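Local coordinates for carbohydrate binding module E1 (Uncultured bacterium, PDB 5KLE), which binds cellopentaose and probably cellulose chains, as a carbohydrate-binding module likely to direct a partner enzyme to its substrate, at residues A49-I54 with I83-R88; F23-G28 with F90-D95; L40-W45 with T69-A74; F13-A18 with A27-K32. One frame throughout, in Å; residues are numbered along the deposited sequence.

Interaction 1: residues A49-I54 with I83-R88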
loop_
_atom_site.group_PDB
_atom_site.type_symbol
_atom_site.label_atom_id
_atom_site.label_comp_id
_atom_site.label_asym_id
_atom_site.label_seq_id
_atom_site.Cartn_x
_atom_site.Cartn_y
_atom_site.Cartn_z
ATOM N N ALA A 49 -2.678 -2.226 12.985
ATOM C CA ALA A 49 -2.604 -0.902 12.381
ATOM C C ALA A 49 -1.400 -0.785 11.455
ATOM O O ALA A 49 -0.322 -1.323 11.737
ATOM C CB ALA A 49 -2.462 0.145 13.480
ATOM N N SER A 50 -1.576 -0.064 10.344
ATOM C CA SER A 50 -0.493 0.131 9.381
ATOM C C SER A 50 -0.492 1.548 8.812
ATOM O O SER A 50 -1.487 2.273 8.892
ATOM C CB SER A 50 -0.582 -0.916 8.241
ATOM O OG SER A 50 -1.818 -0.815 7.546
ATOM N N SER A 51 0.644 1.954 8.236
ATOM C CA SER A 51 0.733 3.252 7.566
ATOM C C SER A 51 1.598 3.142 6.316
ATOM O O SER A 51 2.460 2.266 6.221
ATOM C CB SER A 51 1.236 4.356 8.489
ATOM O OG SER A 51 2.606 4.198 8.798
ATOM N N TYR A 52 1.371 4.066 5.367
ATOM C CA TYR A 52 1.934 3.989 4.022
ATOM C C TYR A 52 2.302 5.362 3.475
ATOM O O TYR A 52 1.671 6.380 3.798
ATOM C CB TYR A 52 0.879 3.442 3.014
ATOM C CG TYR A 52 0.194 2.167 3.482
ATOM C CD1 TYR A 52 0.630 0.903 3.037
ATOM C CD2 TYR A 52 -0.842 2.212 4.439
ATOM C CE1 TYR A 52 0.034 -0.267 3.501
ATOM C CE2 TYR A 52 -1.431 1.019 4.933
ATOM C CZ TYR A 52 -1.004 -0.209 4.416
ATOM O OH TYR A 52 -1.562 -1.397 4.898
ATOM N N ASN A 53 3.303 5.372 2.608
ATOM C CA ASN A 53 3.640 6.529 1.767
ATOM C C ASN A 53 3.655 6.082 0.311
ATOM O O ASN A 53 4.290 5.070 -0.017
ATOM C CB ASN A 53 5.048 7.076 2.058
ATOM C CG ASN A 53 5.177 7.739 3.419
ATOM O OD1 ASN A 53 4.195 8.190 3.999
ATOM N ND2 ASN A 53 6.424 7.845 3.920
ATOM N N ILE A 54 3.010 6.856 -0.572
ATOM C CA ILE A 54 3.032 6.574 -2.011
ATOM C C ILE A 54 4.111 7.436 -2.647
ATOM O O ILE A 54 4.142 8.661 -2.431
ATOM C CB ILE A 54 1.666 6.873 -2.655
ATOM C CG1 ILE A 54 0.615 5.940 -2.072
ATOM C CG2 ILE A 54 1.753 6.765 -4.184
ATOM C CD1 ILE A 54 -0.802 6.156 -2.598
ATOM N N ILE A 83 5.257 0.447 2.910
ATOM C CA ILE A 83 4.651 0.178 4.219
ATOM C C ILE A 83 5.586 0.764 5.279
ATOM O O ILE A 83 6.672 0.243 5.544
ATOM C CB ILE A 83 4.360 -1.309 4.442
ATOM C CG1 ILE A 83 3.535 -1.838 3.265
ATOM C CG2 ILE A 83 3.573 -1.489 5.757
ATOM C CD1 ILE A 83 3.036 -3.254 3.429
ATOM N N VAL A 84 5.167 1.878 5.863
ATOM C CA VAL A 84 6.024 2.641 6.760
ATOM C C VAL A 84 6.087 1.988 8.123
ATOM O O VAL A 84 7.153 1.941 8.756
ATOM C CB VAL A 84 5.516 4.094 6.835
ATOM C CG1 VAL A 84 6.308 4.849 7.904
ATOM C CG2 VAL A 84 5.696 4.774 5.468
ATOM N N SER A 85 4.952 1.494 8.621
ATOM C CA SER A 85 4.915 0.943 9.967
ATOM C C SER A 85 3.826 -0.115 10.016
ATOM O O SER A 85 2.810 -0.019 9.315
ATOM C CB SER A 85 4.653 2.034 11.015
ATOM O OG SER A 85 3.386 2.637 10.828
ATOM N N ALA A 86 4.049 -1.123 10.874
ATOM C CA ALA A 86 3.101 -2.190 11.214
ATOM C C ALA A 86 3.802 -3.082 12.232
ATOM O O ALA A 86 4.968 -3.441 12.022
ATOM C CB ALA A 86 2.732 -3.033 9.968
ATOM N N SER A 87 3.110 -3.478 13.312
ATOM C CA SER A 87 3.780 -4.222 14.380
ATOM C C SER A 87 4.113 -5.667 14.025
ATOM O O SER A 87 5.002 -6.245 14.678
ATOM C CB SER A 87 2.963 -4.232 15.673
ATOM O OG SER A 87 1.837 -5.095 15.529
ATOM N N ARG A 88 3.446 -6.257 13.033
ATOM C CA ARG A 88 3.577 -7.673 12.683
ATOM C C ARG A 88 2.999 -7.865 11.286
ATOM O O ARG A 88 2.304 -6.990 10.763
ATOM C CB ARG A 88 2.855 -8.580 13.689
ATOM C CG ARG A 88 1.303 -8.383 13.783
ATOM C CD ARG A 88 0.638 -9.221 14.922
ATOM N NE ARG A 88 1.180 -8.798 16.237
ATOM C CZ ARG A 88 0.485 -8.277 17.239
ATOM N NH1 ARG A 88 -0.863 -8.188 17.209
ATOM N NH2 ARG A 88 1.178 -7.868 18.292
HETATM O O HOH W 1 0.852 -1.943 13.991
HETATM O O HOH W 2 1.246 1.653 12.327
#
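Ser51 and Ser85 meet hydroxyl to hydroxyl across two antiparallel strands, OG to OG at 2.7 Å, and either could be the donor. In the backbone, Ser51 N gives a hydrogen bond to Ser85 O, while Ser51 O accepts from Val84 N at 2.8 Å. Val84 and Ser85 thus both face the one residue Ser51, which is a classic beta bulge; past it the register slips by one and Tyr52 pairs with Ile83. Val84 turns its side chain toward strand 50-54, its CB 3.5 Å from Ser51 OG and its CG2 3.5 Å from Asn53 ND2; Asn53 OD1 is hydrogen-bonded to Gly60 N.

Tyr52 is worth following outward. From CB the ring carbon CG is anti to the carbonyl carbon (chi1 -50°), and the ring then runs alongside Ile83, both side chains pointing the same way. CD1 lies 4.0 Å from Ile83 CG1 and CE1 a little closer, at 3.8 Å. At the tip, OH donates to Ser50 OG at 2.7 Å, a bond within its own strand that limits how the hydroxyl can turn. Where strand 50-54 begins, a water bridges Ala49 O and Ser87 N.

Strand 50-54 runs between strands 77-86 and 61-63, with backbone bonds from Ser50 to Asn63 and from Tyr52 to Ile61, and Tyr52 reaches across to Phe90 and Val92 of strand 90-96 in the other sheet.

Interaction 2: residues F23-G28 with F90-D95. With BGC (beta-D-glucopyranose), chain B.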
loop_
_atom_site.group_PDB
_atom_site.type_symbol
_atom_site.label_atom_id
_atom_site.label_comp_id
_atom_site.label_asym_id
_atom_site.label_seq_id
_atom_site.Cartn_x
_atom_site.Cartn_y
_atom_site.Cartn_z
ATOM N N PHE A 23 -2.645 -10.234 0.236
ATOM C CA PHE A 23 -1.297 -10.778 0.327
ATOM C C PHE A 23 -0.728 -10.417 1.696
ATOM O O PHE A 23 -1.203 -9.498 2.359
ATOM C CB PHE A 23 -0.420 -10.307 -0.843
ATOM C CG PHE A 23 -0.170 -8.823 -0.856
ATOM C CD1 PHE A 23 -1.080 -7.932 -1.417
ATOM C CD2 PHE A 23 0.983 -8.315 -0.258
ATOM C CE1 PHE A 23 -0.808 -6.547 -1.420
ATOM C CE2 PHE A 23 1.254 -6.960 -0.247
ATOM C CZ PHE A 23 0.363 -6.071 -0.810
ATOM N N SER A 24 0.269 -11.172 2.130
ATOM C CA SER A 24 0.911 -10.922 3.416
ATOM C C SER A 24 1.921 -9.799 3.283
ATOM O O SER A 24 2.759 -9.822 2.369
ATOM C CB SER A 24 1.651 -12.180 3.870
ATOM O OG SER A 24 2.176 -11.995 5.171
ATOM N N ALA A 25 1.836 -8.811 4.182
ATOM C CA ALA A 25 2.631 -7.588 4.097
ATOM C C ALA A 25 3.330 -7.325 5.416
ATOM O O ALA A 25 2.832 -7.716 6.488
ATOM C CB ALA A 25 1.726 -6.407 3.779
ATOM N N VAL A 26 4.481 -6.638 5.345
ATOM C CA VAL A 26 5.232 -6.279 6.545
ATOM C C VAL A 26 5.814 -4.882 6.398
ATOM O O VAL A 26 6.054 -4.393 5.285
ATOM C CB VAL A 26 6.410 -7.227 6.912
ATOM C CG1 VAL A 26 5.943 -8.593 7.397
ATOM C CG2 VAL A 26 7.276 -7.383 5.773
ATOM N N ALA A 27 6.045 -4.238 7.541
ATOM C CA ALA A 27 6.729 -2.944 7.544
ATOM C C ALA A 27 8.035 -3.018 6.758
ATOM O O ALA A 27 8.848 -3.947 6.951
ATOM C CB ALA A 27 7.009 -2.514 8.986
ATOM N N GLY A 28 8.267 -1.995 5.911
ATOM C CA GLY A 28 9.438 -1.935 5.046
ATOM C C GLY A 28 9.193 -2.412 3.628
ATOM O O GLY A 28 10.009 -2.111 2.740
ATOM N N PHE A 90 0.651 -8.833 8.250
ATOM C CA PHE A 90 -0.804 -8.737 8.198
ATOM C C PHE A 90 -1.246 -8.964 6.761
ATOM O O PHE A 90 -0.439 -8.875 5.831
ATOM C CB PHE A 90 -1.296 -7.366 8.742
ATOM C CG PHE A 90 -0.786 -6.161 7.950
ATOM C CD1 PHE A 90 0.534 -5.691 8.073
ATOM C CD2 PHE A 90 -1.633 -5.478 7.127
ATOM C CE1 PHE A 90 0.970 -4.562 7.327
ATOM C CE2 PHE A 90 -1.210 -4.364 6.396
ATOM C CZ PHE A 90 0.091 -3.908 6.476
ATOM N N ASN A 91 -2.530 -9.287 6.554
ATOM C CA ASN A 91 -3.028 -9.498 5.188
ATOM C C ASN A 91 -3.721 -8.225 4.710
ATOM O O ASN A 91 -4.641 -7.723 5.370
ATOM C CB ASN A 91 -4.022 -10.657 5.122
ATOM C CG ASN A 91 -3.367 -11.995 5.318
ATOM O OD1 ASN A 91 -2.182 -12.187 5.006
ATOM N ND2 ASN A 91 -4.158 -12.964 5.769
ATOM N N VAL A 92 -3.315 -7.734 3.537
ATOM C CA VAL A 92 -3.812 -6.465 3.013
ATOM C C VAL A 92 -4.208 -6.669 1.562
ATOM O O VAL A 92 -3.665 -7.545 0.882
ATOM C CB VAL A 92 -2.738 -5.362 3.154
ATOM C CG1 VAL A 92 -1.577 -5.621 2.205
ATOM C CG2 VAL A 92 -3.347 -3.979 2.923
ATOM N N LYS A 93 -5.179 -5.868 1.079
ATOM C CA LYS A 93 -5.439 -5.801 -0.364
ATOM C C LYS A 93 -5.555 -4.365 -0.838
ATOM O O LYS A 93 -5.952 -3.476 -0.085
ATOM C CB LYS A 93 -6.640 -6.620 -0.834
ATOM C CG LYS A 93 -7.919 -6.353 -0.078
ATOM C CD LYS A 93 -8.973 -7.300 -0.651
ATOM C CE LYS A 93 -10.217 -7.364 0.156
ATOM N NZ LYS A 93 -11.182 -8.347 -0.484
ATOM N N PHE A 94 -5.136 -4.152 -2.087
ATOM C CA PHE A 94 -5.288 -2.877 -2.776
ATOM C C PHE A 94 -6.357 -3.038 -3.854
ATOM O O PHE A 94 -6.444 -4.087 -4.500
ATOM C CB PHE A 94 -3.978 -2.445 -3.457
ATOM C CG PHE A 94 -2.813 -2.220 -2.508
ATOM C CD1 PHE A 94 -2.984 -2.138 -1.122
ATOM C CD2 PHE A 94 -1.534 -2.095 -3.024
ATOM C CE1 PHE A 94 -1.872 -1.936 -0.253
ATOM C CE2 PHE A 94 -0.430 -1.878 -2.181
ATOM C CZ PHE A 94 -0.602 -1.800 -0.789
ATOM N N ASP A 95 -7.178 -1.994 -4.049
ATOM C CA ASP A 95 -8.270 -2.020 -5.021
ATOM C C ASP A 95 -8.491 -0.588 -5.507
ATOM O O ASP A 95 -7.802 0.350 -5.077
ATOM C CB ASP A 95 -9.538 -2.647 -4.387
ATOM C CG ASP A 95 -10.437 -3.399 -5.395
ATOM O OD1 ASP A 95 -10.537 -3.012 -6.576
ATOM O OD2 ASP A 95 -11.096 -4.390 -4.977
HETATM C C2 BGC B . -14.013 -6.865 1.569
HETATM C C3 BGC B . -13.873 -8.187 2.266
HETATM C C4 BGC B . -14.138 -8.018 3.760
HETATM C C5 BGC B . -15.454 -7.397 3.972
HETATM C C6 BGC B . -15.662 -6.969 5.402
HETATM C C1 BGC B . -15.381 -6.264 1.884
HETATM O O2 BGC B . -13.836 -7.048 0.173
HETATM O O3 BGC B . -12.564 -8.675 2.033
HETATM O O4 BGC B . -14.196 -9.219 4.366
HETATM O O5 BGC B . -15.590 -6.212 3.236
HETATM O O6 BGC B . -16.732 -6.089 5.446
#
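Phe23 stands beside Val92, the two side chains pointing the same way from neighbouring antiparallel strands, and this is where the packing is tight. Phe23 CG sits between the backbone N and the carbonyl carbon (chi1 65°), and the ring takes Val92 CG1 over one face in a CH-pi contact, the methyl 3.6 Å from CZ and offset toward the rim. The same methyl reaches the next pair along, 3.7 Å from Ala25 CB. Ala25 CB in turn lies over a face of the Phe90 ring, 4.0 Å from CZ. Further down the strand, in the one of two deposited conformers of Phe94 described here, the edge of the Phe23 ring is directed at the face of Phe94; this T-shaped pair, with planes at 85° and centroids 5.8 Å apart, depends on that copy.

Four backbone hydrogen bonds join Phe23 to Val92 and Ala25 to Phe90, both hydrogen-bonded antiparallel pairs. Strand 23-25 is the outermost strand, within this chain, of a four-stranded antiparallel sheet, whose apolar face looks toward the second sheet of a beta-sandwich: Ala25 touches Ile83 there, and Phe90 touches Ser50.

The other face is much looser. Ser24 and Asn91 form the non-hydrogen-bonded pair between those two, yet their side chains scarcely meet, Asn91 OD1 coming no nearer to Ser24 CB than 4.0 Å. The side chain of Lys93 leads away from strand 23-25: extended beyond CG, it carries NZ out to the bound beta-D-glucopyranose of chain B, donating to O3 at 2.9 Å and to O2 at 3.0 Å.

Interaction 3: residues L40-W45 with T69-A74. With BGC (beta-D-glucopyranose), chain B; BGC (beta-D-glucopyranose), chain C.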
loop_
_atom_site.group_PDB
_atom_site.type_symbol
_atom_site.label_atom_id
_atom_site.label_comp_id
_atom_site.label_asym_id
_atom_site.label_seq_id
_atom_site.Cartn_x
_atom_site.Cartn_y
_atom_site.Cartn_z
ATOM N N LEU A 40 -8.046 4.947 -5.319
ATOM C CA LEU A 40 -7.333 3.861 -4.628
ATOM C C LEU A 40 -7.965 3.554 -3.267
ATOM O O LEU A 40 -8.378 4.461 -2.537
ATOM C CB LEU A 40 -5.863 4.264 -4.426
ATOM C CG LEU A 40 -4.982 3.295 -3.639
ATOM C CD1 LEU A 40 -4.701 2.070 -4.528
ATOM C CD2 LEU A 40 -3.649 3.952 -3.225
ATOM N N GLN A 41 -8.018 2.266 -2.919
ATOM C CA GLN A 41 -8.526 1.776 -1.636
ATOM C C GLN A 41 -7.512 0.765 -1.081
ATOM O O GLN A 41 -6.995 -0.076 -1.835
ATOM C CB GLN A 41 -9.875 1.051 -1.858
ATOM C CG GLN A 41 -10.841 1.763 -2.808
ATOM C CD GLN A 41 -11.516 2.997 -2.220
ATOM O OE1 GLN A 41 -11.703 3.093 -0.994
ATOM N NE2 GLN A 41 -11.949 3.908 -3.089
ATOM N N ILE A 42 -7.209 0.854 0.229
ATOM C CA ILE A 42 -6.300 -0.066 0.937
ATOM C C ILE A 42 -7.102 -0.687 2.073
ATOM O O ILE A 42 -7.653 0.052 2.903
ATOM C CB ILE A 42 -5.047 0.635 1.488
ATOM C CG1 ILE A 42 -4.274 1.290 0.338
ATOM C CG2 ILE A 42 -4.220 -0.391 2.305
ATOM C CD1 ILE A 42 -3.102 2.168 0.808
ATOM N N GLY A 43 -7.190 -2.022 2.103
ATOM C CA GLY A 43 -8.035 -2.716 3.080
ATOM C C GLY A 43 -7.348 -3.842 3.826
ATOM O O GLY A 43 -6.590 -4.623 3.242
ATOM N N SER A 44 -7.647 -3.951 5.134
ATOM C CA SER A 44 -7.153 -5.084 5.905
ATOM C C SER A 44 -8.114 -5.353 7.046
ATOM O O SER A 44 -8.722 -4.421 7.588
ATOM C CB SER A 44 -5.763 -4.798 6.480
ATOM O OG SER A 44 -5.270 -5.911 7.226
ATOM N N TRP A 45 -8.184 -6.624 7.451
ATOM C CA TRP A 45 -9.100 -7.087 8.495
ATOM C C TRP A 45 -8.344 -7.856 9.581
ATOM O O TRP A 45 -8.973 -8.499 10.453
ATOM C CB TRP A 45 -10.297 -7.872 7.915
ATOM C CG TRP A 45 -11.150 -6.924 7.143
ATOM C CD1 TRP A 45 -12.261 -6.289 7.593
ATOM C CD2 TRP A 45 -10.929 -6.462 5.798
ATOM N NE1 TRP A 45 -12.746 -5.442 6.619
ATOM C CE2 TRP A 45 -11.938 -5.525 5.511
ATOM C CE3 TRP A 45 -9.965 -6.738 4.824
ATOM C CZ2 TRP A 45 -12.024 -4.872 4.274
ATOM C CZ3 TRP A 45 -10.044 -6.078 3.592
ATOM C CH2 TRP A 45 -11.048 -5.140 3.344
ATOM N N THR A 69 -9.298 2.004 3.794
ATOM C CA THR A 69 -8.897 3.405 3.732
ATOM C C THR A 69 -9.009 3.860 2.287
ATOM O O THR A 69 -8.384 3.269 1.399
ATOM C CB THR A 69 -7.447 3.538 4.199
ATOM O OG1 THR A 69 -7.357 3.106 5.561
ATOM C CG2 THR A 69 -7.019 4.990 4.116
ATOM N N THR A 70 -9.772 4.929 2.053
ATOM C CA THR A 70 -9.831 5.559 0.739
ATOM C C THR A 70 -8.684 6.560 0.617
ATOM O O THR A 70 -8.453 7.358 1.542
ATOM C CB THR A 70 -11.184 6.257 0.565
ATOM O OG1 THR A 70 -12.212 5.272 0.646
ATOM C CG2 THR A 70 -11.275 6.967 -0.761
ATOM N N VAL A 71 -7.934 6.497 -0.490
ATOM C CA VAL A 71 -6.799 7.404 -0.704
ATOM C C VAL A 71 -7.123 8.306 -1.895
ATOM O O VAL A 71 -6.903 7.936 -3.063
ATOM C CB VAL A 71 -5.493 6.631 -0.931
ATOM C CG1 VAL A 71 -4.312 7.607 -1.079
ATOM C CG2 VAL A 71 -5.233 5.647 0.221
ATOM N N ALA A 72 -7.642 9.503 -1.625
ATOM C CA ALA A 72 -7.880 10.457 -2.695
ATOM C C ALA A 72 -6.553 10.962 -3.262
ATOM O O ALA A 72 -5.508 10.941 -2.596
ATOM C CB ALA A 72 -8.718 11.644 -2.189
ATOM N N ASN A 73 -6.583 11.341 -4.523
ATOM C CA ASN A 73 -5.450 12.012 -5.150
ATOM C C ASN A 73 -4.267 11.085 -5.424
ATOM O O ASN A 73 -3.142 11.557 -5.588
ATOM C CB ASN A 73 -4.991 13.245 -4.352
ATOM C CG ASN A 73 -6.134 14.189 -4.016
ATOM O OD1 ASN A 73 -7.011 14.454 -4.847
ATOM N ND2 ASN A 73 -6.134 14.696 -2.786
ATOM N N ALA A 74 -4.473 9.775 -5.486
ATOM C CA ALA A 74 -3.453 8.867 -5.995
ATOM C C ALA A 74 -3.576 8.782 -7.514
ATOM O O ALA A 74 -4.679 8.618 -8.047
ATOM C CB ALA A 74 -3.611 7.485 -5.359
HETATM C C2 BGC B . -14.013 -6.865 1.569
HETATM C C3 BGC B . -13.873 -8.187 2.266
HETATM C C4 BGC B . -14.138 -8.018 3.760
HETATM C C5 BGC B . -15.454 -7.397 3.972
HETATM C C6 BGC B . -15.662 -6.969 5.402
HETATM C C1 BGC B . -15.381 -6.264 1.884
HETATM O O2 BGC B . -13.836 -7.048 0.173
HETATM O O3 BGC B . -12.564 -8.675 2.033
HETATM O O4 BGC B . -14.196 -9.219 4.366
HETATM O O5 BGC B . -15.590 -6.212 3.236
HETATM O O6 BGC B . -16.732 -6.089 5.446
HETATM C C2 BGC C . -13.871 -10.306 6.376
HETATM C C3 BGC C . -12.728 -10.880 7.266
HETATM C C4 BGC C . -11.692 -11.508 6.428
HETATM C C5 BGC C . -11.223 -10.610 5.266
HETATM C C6 BGC C . -10.254 -11.430 4.462
HETATM C C1 BGC C . -13.255 -9.462 5.290
HETATM O O2 BGC C . -14.860 -9.528 6.976
HETATM O O3 BGC C . -13.220 -11.999 7.942
HETATM O O4 BGC C . -10.587 -11.978 7.164
HETATM O O5 BGC C . -12.373 -10.240 4.557
HETATM O O6 BGC C . -10.176 -10.887 3.138
HETATM O O HOH W 3 -6.964 7.710 -5.788
#
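In Gln41 chi2 (-74°) bends the chain at CD, and Thr70 OG1 lies anti to its carbonyl carbon (chi1 -62°); the side chains run side by side on one face of the sheet. Thr70 OG1 donates to Gln41 OE1 at 2.8 Å, in the amide plane and on a lone pair, while Gln41 NE2 turns back to Thr39 O. On the opposite face Leu40 CD2 rests 4.0 Å from Val71 CB, and Ile42 CD1 reaches Val71 CG2. Backbone bonds tie Ile42 to Thr69 in both directions, the one from Thr69 N to Ile42 O being 2.7 Å. Where the strands part, one water links Leu40 N, Val71 O and Ala74 N.

Just past the strand, Trp45 turns one face of its indole to two sugars: CG is 3.8 Å from C1 of the chain C glucose, and CZ2 is 3.8 Å from C4 of the chain B glucose. An alanine here would probably leave both sugars without their flat stacking surface and Trp68 without its edge-to-face partner. Glu22, Trp68, Lys93 and Trp97 complete this sugar-binding site, lined by aromatic residues on a beta-sandwich, as in other carbohydrate-binding modules.

Interaction 4: residues F13-A18 with A27-K32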
loop_
_atom_site.group_PDB
_atom_site.type_symbol
_atom_site.label_atom_id
_atom_site.label_comp_id
_atom_site.label_asym_id
_atom_site.label_seq_id
_atom_site.Cartn_x
_atom_site.Cartn_y
_atom_site.Cartn_z
ATOM N N PHE A 13 11.060 -2.290 -5.810
ATOM C CA PHE A 13 9.858 -2.870 -5.219
ATOM C C PHE A 13 10.056 -4.375 -5.037
ATOM O O PHE A 13 10.653 -5.061 -5.888
ATOM C CB PHE A 13 8.618 -2.571 -6.084
ATOM C CG PHE A 13 8.642 -3.186 -7.463
ATOM C CD1 PHE A 13 9.294 -2.532 -8.524
ATOM C CD2 PHE A 13 8.030 -4.405 -7.707
ATOM C CE1 PHE A 13 9.293 -3.081 -9.808
ATOM C CE2 PHE A 13 8.046 -4.973 -8.977
ATOM C CZ PHE A 13 8.672 -4.321 -10.024
ATOM N N ASN A 14 9.589 -4.895 -3.901
ATOM C CA ASN A 14 9.793 -6.300 -3.588
ATOM C C ASN A 14 8.541 -7.154 -3.683
ATOM O O ASN A 14 8.656 -8.388 -3.606
ATOM C CB ASN A 14 10.466 -6.474 -2.203
ATOM C CG ASN A 14 9.559 -6.100 -1.038
ATOM O OD1 ASN A 14 8.674 -5.231 -1.155
ATOM N ND2 ASN A 14 9.790 -6.741 0.108
ATOM N N LYS A 15 7.378 -6.548 -3.911
ATOM C CA LYS A 15 6.123 -7.271 -4.089
ATOM C C LYS A 15 5.265 -6.532 -5.104
ATOM O O LYS A 15 5.383 -5.311 -5.252
ATOM C CB LYS A 15 5.369 -7.391 -2.758
ATOM C CG LYS A 15 6.109 -8.261 -1.701
ATOM C CD LYS A 15 5.378 -8.298 -0.362
ATOM C CE LYS A 15 6.094 -9.292 0.558
ATOM N NZ LYS A 15 5.561 -9.271 1.989
ATOM N N THR A 16 4.366 -7.261 -5.768
ATOM C CA THR A 16 3.401 -6.677 -6.703
ATOM C C THR A 16 1.988 -7.080 -6.290
ATOM O O THR A 16 1.690 -8.279 -6.182
ATOM C CB THR A 16 3.692 -7.127 -8.139
ATOM O OG1 THR A 16 5.011 -6.706 -8.542
ATOM C CG2 THR A 16 2.674 -6.528 -9.105
ATOM N N ALA A 17 1.116 -6.078 -6.075
ATOM C CA ALA A 17 -0.268 -6.366 -5.672
ATOM C C ALA A 17 -1.138 -6.499 -6.907
ATOM O O ALA A 17 -1.008 -5.735 -7.871
ATOM C CB ALA A 17 -0.809 -5.223 -4.808
ATOM N N ALA A 18 -2.070 -7.458 -6.857
ATOM C CA ALA A 18 -3.130 -7.575 -7.856
ATOM C C ALA A 18 -4.436 -7.034 -7.295
ATOM O O ALA A 18 -4.720 -7.200 -6.101
ATOM C CB ALA A 18 -3.321 -9.028 -8.286
ATOM N N ALA A 27 6.045 -4.238 7.541
ATOM C CA ALA A 27 6.729 -2.944 7.544
ATOM C C ALA A 27 8.035 -3.018 6.758
ATOM O O ALA A 27 8.848 -3.947 6.951
ATOM C CB ALA A 27 7.009 -2.514 8.986
ATOM N N GLY A 28 8.267 -1.995 5.911
ATOM C CA GLY A 28 9.438 -1.935 5.046
ATOM C C GLY A 28 9.193 -2.412 3.628
ATOM O O GLY A 28 10.009 -2.111 2.740
ATOM N N ASP A 29 8.106 -3.145 3.392
ATOM C CA ASP A 29 7.822 -3.601 2.031
ATOM C C ASP A 29 7.581 -2.406 1.109
ATOM O O ASP A 29 7.183 -1.328 1.553
ATOM C CB ASP A 29 6.552 -4.475 2.016
ATOM C CG ASP A 29 6.786 -5.925 2.450
ATOM O OD1 ASP A 29 7.945 -6.409 2.485
ATOM O OD2 ASP A 29 5.758 -6.583 2.741
ATOM N N CYS A 30 7.843 -2.609 -0.190
ATOM C CA CYS A 30 7.637 -1.624 -1.249
ATOM C C CYS A 30 6.821 -2.312 -2.339
ATOM O O CYS A 30 7.347 -3.192 -3.042
ATOM C CB CYS A 30 8.995 -1.173 -1.787
ATOM S SG CYS A 30 8.831 -0.039 -3.214
ATOM N N ILE A 31 5.535 -1.953 -2.441
ATOM C CA ILE A 31 4.556 -2.691 -3.239
ATOM C C ILE A 31 4.300 -1.920 -4.533
ATOM O O ILE A 31 3.940 -0.728 -4.491
ATOM C CB ILE A 31 3.220 -2.814 -2.481
ATOM C CG1 ILE A 31 3.425 -3.245 -1.028
ATOM C CG2 ILE A 31 2.236 -3.754 -3.269
ATOM C CD1 ILE A 31 4.039 -4.519 -0.926
ATOM N N LYS A 32 4.373 -2.600 -5.681
ATOM C CA LYS A 32 3.925 -2.030 -6.946
ATOM C C LYS A 32 2.440 -2.349 -7.112
ATOM O O LYS A 32 2.025 -3.498 -6.919
ATOM C CB LYS A 32 4.689 -2.662 -8.110
ATOM C CG LYS A 32 4.295 -2.114 -9.488
ATOM C CD LYS A 32 5.006 -2.862 -10.627
ATOM C CE LYS A 32 4.622 -2.305 -11.981
ATOM N NZ LYS A 32 5.535 -2.906 -13.023
#
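Lys32, Phe13 and Lys15 bury most here. Lys32 passes obliquely over one face of the Phe13 ring: its CB makes a CH-pi contact 3.8 Å from CD2, and CD lies 4.0 Å from CZ, so the aliphatic part of the lysine does the touching. Phe13 CB also packs 3.8 Å from Cys30 SG, next to the disulfide to Cys8.

Lys15 puts its chain to a different use. Extended beyond CG, it places NZ 2.8 Å from Asp29 OD2 in a salt bridge on the syn side, tilted 32° out of the carboxylate plane, and NZ also bonds Ser24 O. Asp29 OD1 takes Asn14 ND2 at 3.0 Å from above the carboxylate plane, and OD2 accepts from Val26 N as well. Asn14 OD1 is held in turn by Cys30 N at 2.9 Å. An alanine in place of Asp29 would probably leave the Lys15 ammonium without its countercharge and the Asn14 amide freer to turn.

Along the backbone, Lys15 O accepts from Lys32 N and Ala17 N donates to Lys32 O. Lys15 with Ile31 and Thr16 with Lys32 are parallel pairs, making strand 15-16 a short parallel edge strand on an otherwise antiparallel sheet of the beta-sandwich.

Overall arrangement
Two sheets share these four contacts. Interactions 1 and 4 belong to the mixed sheet, where strands 77-86 and 30-35 are neighbours, and interactions 2 and 3 to the antiparallel one, where strands 90-96 and 40-44 adjoin. All four are partly buried. The aromatic packing of interaction 2 and the aliphatic side of interaction 3 meet Tyr52 and Ile54 of interaction 1 in the core between the sheets, while Phe94 and Phe23 pack on Ile31 and Ala17 of interaction 4. On the outside, the Lys93 side of interaction 2 and the Trp45 side of interaction 3 face the sugars. Charge and amide bonds mark interaction 4, hydroxyls interaction 1. Interactions 3 and 4 lie on opposite sides of the chain's centre.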